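Local coordinates for protein putative enoyl-CoA hydratase (Streptomyces avermitilis, PDB 3GKB) that is a putative enoyl-CoA hydratase of the crotonase family and probably acts on acyl-CoA thioesters, although its own substrate and reaction are not established, at residues D79-L84 and N93-V98; I22-P27 and R38-V43. All coordinates share one frame; numbering follows the deposited sequence.

Interaction 1: D79-L84 and N93-V98; sequences DALQEL and NVFQAV
V94 faces L81 and L84 of helix 78-87 and gives one methyl to each, so the link between 79-84 and 93-98 is wholly apolar and no hydrogen bond crosses it. The CG2 methyl of V94, set anti to its backbone N, presses on L84 where that side chain leaves the helix: L84 CB and V94 CG2 are 3.5 Å apart, tighter than usual for two carbons. V94 CG1 (chi1 74°) meets L81 CD1 at 4.1 Å, the two side chains crossing at about a right angle. The same L81 CD1 lies 4.1 Å from F95 CZ, approaching the far end of the ring obliquely. V94 CG1 also covers part of one face of that ring, 3.4 Å above its plane and offset toward the rim, so V94 and F95 offer L81 a joint surface.

The polar side-chain bonds around this contact come from 93-98, where N93 and Q96 form a capping box in the turn that leads into helix 96-103. Q96 N donates to N93 OD1 at 2.8 Å in a nearly straight bond (174°), and N93 N returns one to Q96 OE1 at 3.0 Å. F95 N adds a weak, bent bond to the same OD1. The two side-chain amides are tied in turn to helix 230-243, N93 ND2 through N237 and Q96 NE2 through E236. The contact thus joins helix 78-87 to the turn leading into helix 96-103, while M37 of helix 34-48 touches both L84 and F95.

Interaction 2: I22-P27 and R38-V43; sequences IILDNP and RELRTV
I22 has the most surface buried here, followed by L40 and V43, and its partner on the helix is V43. The two reach toward each other tip to tip, with I22 CD1 3.9 Å from V43 CG1. On the strand side CG1 of I22 stands anti to the carbonyl carbon (chi1 -62°) and the chain then runs on extended (chi2 176°), which carries CD1 out from the sheet to the helix. V43 answers with the methyl that lies anti to its backbone N. One helical turn earlier L40 meets L24, two residues further along the strand, in a looser contact: L24 CD2 and L40 CD2 are 4.3 Å apart. Neither leucine has its CB aimed straight at the other segment; the branch ends close the distance.

Strand 19-24 and helix 34-48 belong to a beta-alpha-beta unit completed by strand 55-60, and the helix packs against the sheet through these side chains. V13 of strand 11-16 touches both I22 and V43. All four residues in contact are buried and meet through methyl groups alone, so the attachment rests on dispersion and the exclusion of water, without the directional hold of a hydrogen bond or salt bridge.

Helix 34-48 is common ground for the two contacts, whose centres lie about 15 Å apart. Interaction 2 is the deeper, with every touching residue buried between helix and sheet; interaction 1 is only partly buried and joins a helix to the turn that leads into the next one, further from the centre of the chain. Both contacts are made by aliphatic carbons, but interaction 1 adds an aromatic ring and has a capping box within one segment, whereas interaction 2 relies on branched side chains alone. L84 connects them, packing on R38 on a side of helix 34-48 other than the one that carries L40 and V43 to the strand. The helix therefore lies between strand 19-24 and helix 78-87.

Interaction 1: D79-L84 and N93-V98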
loop_
_atom_site.group_PDB
_atom_site.type_symbol
_atom_site.label_atom_id
_atom_site.label_comp_id
_atom_site.label_asym_id
_atom_site.label_seq_id
_atom_site.Cartn_x
_atom_site.Cartn_y
_atom_site.Cartn_z
ATOM N N ASP B 79 18.375 18.520 30.981
ATOM C CA ASP B 79 17.376 19.428 31.543
ATOM C C ASP B 79 16.429 20.015 30.474
ATOM O O ASP B 79 15.228 20.086 30.698
ATOM C CB ASP B 79 18.026 20.568 32.341
ATOM C CG ASP B 79 18.961 21.427 31.500
ATOM O OD1 ASP B 79 19.577 20.892 30.554
ATOM O OD2 ASP B 79 19.091 22.643 31.802
ATOM N N ALA B 80 16.962 20.434 29.330
ATOM C CA ALA B 80 16.096 20.949 28.252
ATOM C C ALA B 80 15.211 19.813 27.756
ATOM O O ALA B 80 14.018 19.985 27.466
ATOM C CB ALA B 80 16.937 21.526 27.100
ATOM N N LEU B 81 15.799 18.632 27.671
ATOM C CA LEU B 81 15.078 17.476 27.193
ATOM C C LEU B 81 14.080 17.003 28.258
ATOM O O LEU B 81 12.953 16.656 27.932
ATOM C CB LEU B 81 16.074 16.367 26.784
ATOM C CG LEU B 81 15.656 15.313 25.763
ATOM C CD1 LEU B 81 15.154 15.926 24.469
ATOM C CD2 LEU B 81 16.827 14.372 25.502
ATOM N N GLN B 82 14.476 17.015 29.535
ATOM C CA GLN B 82 13.550 16.644 30.616
ATOM C C GLN B 82 12.273 17.520 30.636
ATOM O O GLN B 82 11.184 17.019 30.898
ATOM C CB GLN B 82 14.248 16.676 31.986
ATOM N N GLU B 83 12.408 18.806 30.337
ATOM C CA GLU B 83 11.270 19.726 30.306
ATOM C C GLU B 83 10.289 19.406 29.171
ATOM O O GLU B 83 9.068 19.447 29.368
ATOM C CB GLU B 83 11.768 21.175 30.196
ATOM N N LEU B 84 10.825 19.088 27.990
ATOM C CA LEU B 84 10.020 18.626 26.850
ATOM C C LEU B 84 9.347 17.296 27.169
ATOM O O LEU B 84 8.179 17.121 26.882
ATOM C CB LEU B 84 10.894 18.451 25.592
ATOM C CG LEU B 84 11.342 19.747 24.906
ATOM C CD1 LEU B 84 12.482 19.521 23.921
ATOM C CD2 LEU B 84 10.155 20.399 24.202
ATOM N N ASN B 93 6.781 9.098 23.674
ATOM C CA ASN B 93 8.056 9.658 24.127
ATOM C C ASN B 93 8.314 11.047 23.560
ATOM O O ASN B 93 7.571 11.526 22.675
ATOM C CB ASN B 93 9.211 8.682 23.919
ATOM C CG ASN B 93 9.693 8.621 22.471
ATOM O OD1 ASN B 93 9.708 9.619 21.768
ATOM N ND2 ASN B 93 10.157 7.449 22.058
ATOM N N VAL B 94 9.364 11.679 24.075
ATOM C CA VAL B 94 9.676 13.088 23.772
ATOM C C VAL B 94 9.898 13.349 22.265
ATOM O O VAL B 94 9.551 14.394 21.749
ATOM C CB VAL B 94 10.880 13.598 24.641
ATOM C CG1 VAL B 94 12.213 13.030 24.153
ATOM C CG2 VAL B 94 10.920 15.107 24.655
ATOM N N PHE B 95 10.452 12.355 21.558
ATOM C CA PHE B 95 10.672 12.461 20.133
ATOM C C PHE B 95 9.430 12.178 19.305
ATOM O O PHE B 95 9.140 12.893 18.325
ATOM C CB PHE B 95 11.832 11.562 19.758
ATOM C CG PHE B 95 13.094 11.957 20.452
ATOM C CD1 PHE B 95 13.716 13.161 20.114
ATOM C CD2 PHE B 95 13.606 11.208 21.494
ATOM C CE1 PHE B 95 14.861 13.578 20.773
ATOM C CE2 PHE B 95 14.759 11.629 22.165
ATOM C CZ PHE B 95 15.384 12.810 21.796
ATOM N N GLN B 96 8.708 11.125 19.682
ATOM C CA GLN B 96 7.417 10.815 19.075
ATOM C C GLN B 96 6.444 11.978 19.224
ATOM O O GLN B 96 5.587 12.164 18.380
ATOM C CB GLN B 96 6.825 9.552 19.700
ATOM C CG GLN B 96 7.661 8.289 19.439
ATOM C CD GLN B 96 7.227 7.095 20.282
ATOM O OE1 GLN B 96 6.595 7.260 21.345
ATOM N NE2 GLN B 96 7.582 5.883 19.831
ATOM N N ALA B 97 6.609 12.798 20.268
ATOM C CA ALA B 97 5.690 13.919 20.500
ATOM C C ALA B 97 5.646 14.916 19.340
ATOM O O ALA B 97 4.587 15.499 19.109
ATOM C CB ALA B 97 6.034 14.642 21.791
ATOM N N VAL B 98 6.744 15.067 18.588
ATOM C CA VAL B 98 6.771 15.964 17.413
ATOM C C VAL B 98 5.827 15.469 16.311
ATOM O O VAL B 98 4.870 16.157 15.906
ATOM C CB VAL B 98 8.209 16.079 16.818
ATOM C CG1 VAL B 98 8.216 16.964 15.560
ATOM C CG2 VAL B 98 9.195 16.531 17.888
#

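Interaction 2: I22-P27 and R38-V43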
loop_
_atom_site.group_PDB
_atom_site.type_symbol
_atom_site.label_atom_id
_atom_site.label_comp_id
_atom_site.label_asym_id
_atom_site.label_seq_id
_atom_site.Cartn_x
_atom_site.Cartn_y
_atom_site.Cartn_z
ATOM N N ILE B 22 5.041 27.685 7.642
ATOM C CA ILE B 22 6.056 27.549 8.667
ATOM C C ILE B 22 7.343 27.219 7.930
ATOM O O ILE B 22 7.431 26.200 7.266
ATOM C CB ILE B 22 5.671 26.460 9.703
ATOM C CG1 ILE B 22 4.367 26.849 10.435
ATOM C CG2 ILE B 22 6.791 26.248 10.681
ATOM C CD1 ILE B 22 3.861 25.783 11.412
ATOM N N ILE B 23 8.318 28.111 8.023
ATOM C CA ILE B 23 9.577 27.959 7.316
ATOM C C ILE B 23 10.634 27.627 8.350
ATOM O O ILE B 23 10.901 28.422 9.266
ATOM C CB ILE B 23 9.988 29.262 6.568
ATOM C CG1 ILE B 23 8.870 29.695 5.597
ATOM C CG2 ILE B 23 11.324 29.034 5.831
ATOM C CD1 ILE B 23 9.030 31.117 5.027
ATOM N N LEU B 24 11.247 26.459 8.188
ATOM C CA LEU B 24 12.221 25.931 9.113
ATOM C C LEU B 24 13.610 26.480 8.744
ATOM O O LEU B 24 14.016 26.404 7.587
ATOM C CB LEU B 24 12.188 24.394 9.080
ATOM C CG LEU B 24 10.808 23.770 9.388
ATOM C CD1 LEU B 24 10.662 22.377 8.768
ATOM C CD2 LEU B 24 10.595 23.696 10.863
ATOM N N ASP B 25 14.291 27.091 9.719
ATOM C CA ASP B 25 15.531 27.851 9.469
ATOM C C ASP B 25 16.420 27.831 10.711
ATOM O O ASP B 25 16.299 28.690 11.615
ATOM C CB ASP B 25 15.201 29.283 9.031
ATOM C CG ASP B 25 16.410 30.048 8.464
ATOM O OD1 ASP B 25 17.545 29.523 8.465
ATOM O OD2 ASP B 25 16.204 31.192 7.961
ATOM N N ASN B 26 17.267 26.800 10.785
ATOM C CA ASN B 26 18.150 26.581 11.929
ATOM C C ASN B 26 19.532 26.206 11.416
ATOM O O ASN B 26 19.904 25.033 11.404
ATOM C CB ASN B 26 17.597 25.495 12.853
ATOM C CG ASN B 26 18.428 25.293 14.068
ATOM O OD1 ASN B 26 18.945 26.252 14.630
ATOM N ND2 ASN B 26 18.536 24.044 14.523
ATOM N N PRO B 27 20.315 27.209 10.991
ATOM C CA PRO B 27 21.648 26.951 10.450
ATOM C C PRO B 27 22.552 26.135 11.372
ATOM O O PRO B 27 22.417 26.204 12.590
ATOM C CB PRO B 27 22.222 28.353 10.263
ATOM C CG PRO B 27 21.087 29.222 10.130
ATOM C CD PRO B 27 19.992 28.644 10.970
ATOM N N ARG B 38 10.612 22.762 21.062
ATOM C CA ARG B 38 9.766 23.610 21.898
ATOM C C ARG B 38 9.023 24.643 21.053
ATOM O O ARG B 38 7.828 24.882 21.273
ATOM C CB ARG B 38 10.635 24.273 22.988
ATOM C CG ARG B 38 9.925 25.202 23.909
ATOM C CD ARG B 38 10.826 25.487 25.125
ATOM N NE ARG B 38 11.981 26.330 24.806
ATOM C CZ ARG B 38 13.241 25.927 24.592
ATOM N NH1 ARG B 38 13.603 24.639 24.641
ATOM N NH2 ARG B 38 14.168 26.845 24.328
ATOM N N GLU B 39 9.712 25.224 20.070
ATOM C CA GLU B 39 9.114 26.261 19.232
ATOM C C GLU B 39 8.028 25.666 18.323
ATOM O O GLU B 39 6.998 26.300 18.106
ATOM C CB GLU B 39 10.168 27.026 18.413
ATOM C CG GLU B 39 11.073 27.912 19.262
ATOM C CD GLU B 39 12.050 28.738 18.458
ATOM O OE1 GLU B 39 12.281 28.461 17.257
ATOM O OE2 GLU B 39 12.626 29.680 19.051
ATOM N N LEU B 40 8.267 24.465 17.794
ATOM C CA LEU B 40 7.246 23.756 17.023
ATOM C C LEU B 40 5.980 23.519 17.859
ATOM O O LEU B 40 4.848 23.724 17.384
ATOM C CB LEU B 40 7.783 22.402 16.517
ATOM C CG LEU B 40 8.659 22.463 15.286
ATOM C CD1 LEU B 40 9.447 21.160 15.147
ATOM C CD2 LEU B 40 7.787 22.732 14.017
ATOM N N ARG B 41 6.151 23.084 19.099
ATOM C CA ARG B 41 5.007 22.873 19.972
ATOM C C ARG B 41 4.228 24.165 20.178
ATOM O O ARG B 41 2.997 24.190 20.060
ATOM C CB ARG B 41 5.450 22.312 21.324
ATOM C CG ARG B 41 4.267 21.818 22.143
ATOM C CD ARG B 41 4.692 20.934 23.311
ATOM N NE ARG B 41 5.142 21.799 24.405
ATOM C CZ ARG B 41 6.378 21.856 24.915
ATOM N NH1 ARG B 41 7.357 21.089 24.454
ATOM N NH2 ARG B 41 6.647 22.695 25.912
ATOM N N THR B 42 4.946 25.241 20.485
ATOM C CA THR B 42 4.307 26.552 20.684
ATOM C C THR B 42 3.518 27.011 19.465
ATOM O O THR B 42 2.341 27.397 19.585
ATOM C CB THR B 42 5.342 27.636 21.078
ATOM O OG1 THR B 42 6.027 27.218 22.262
ATOM C CG2 THR B 42 4.652 28.970 21.339
ATOM N N VAL B 43 4.146 26.952 18.293
ATOM C CA VAL B 43 3.502 27.442 17.088
ATOM C C VAL B 43 2.305 26.575 16.700
ATOM O O VAL B 43 1.239 27.114 16.410
ATOM C CB VAL B 43 4.472 27.565 15.910
ATOM C CG1 VAL B 43 3.700 27.903 14.626
ATOM C CG2 VAL B 43 5.464 28.642 16.183
#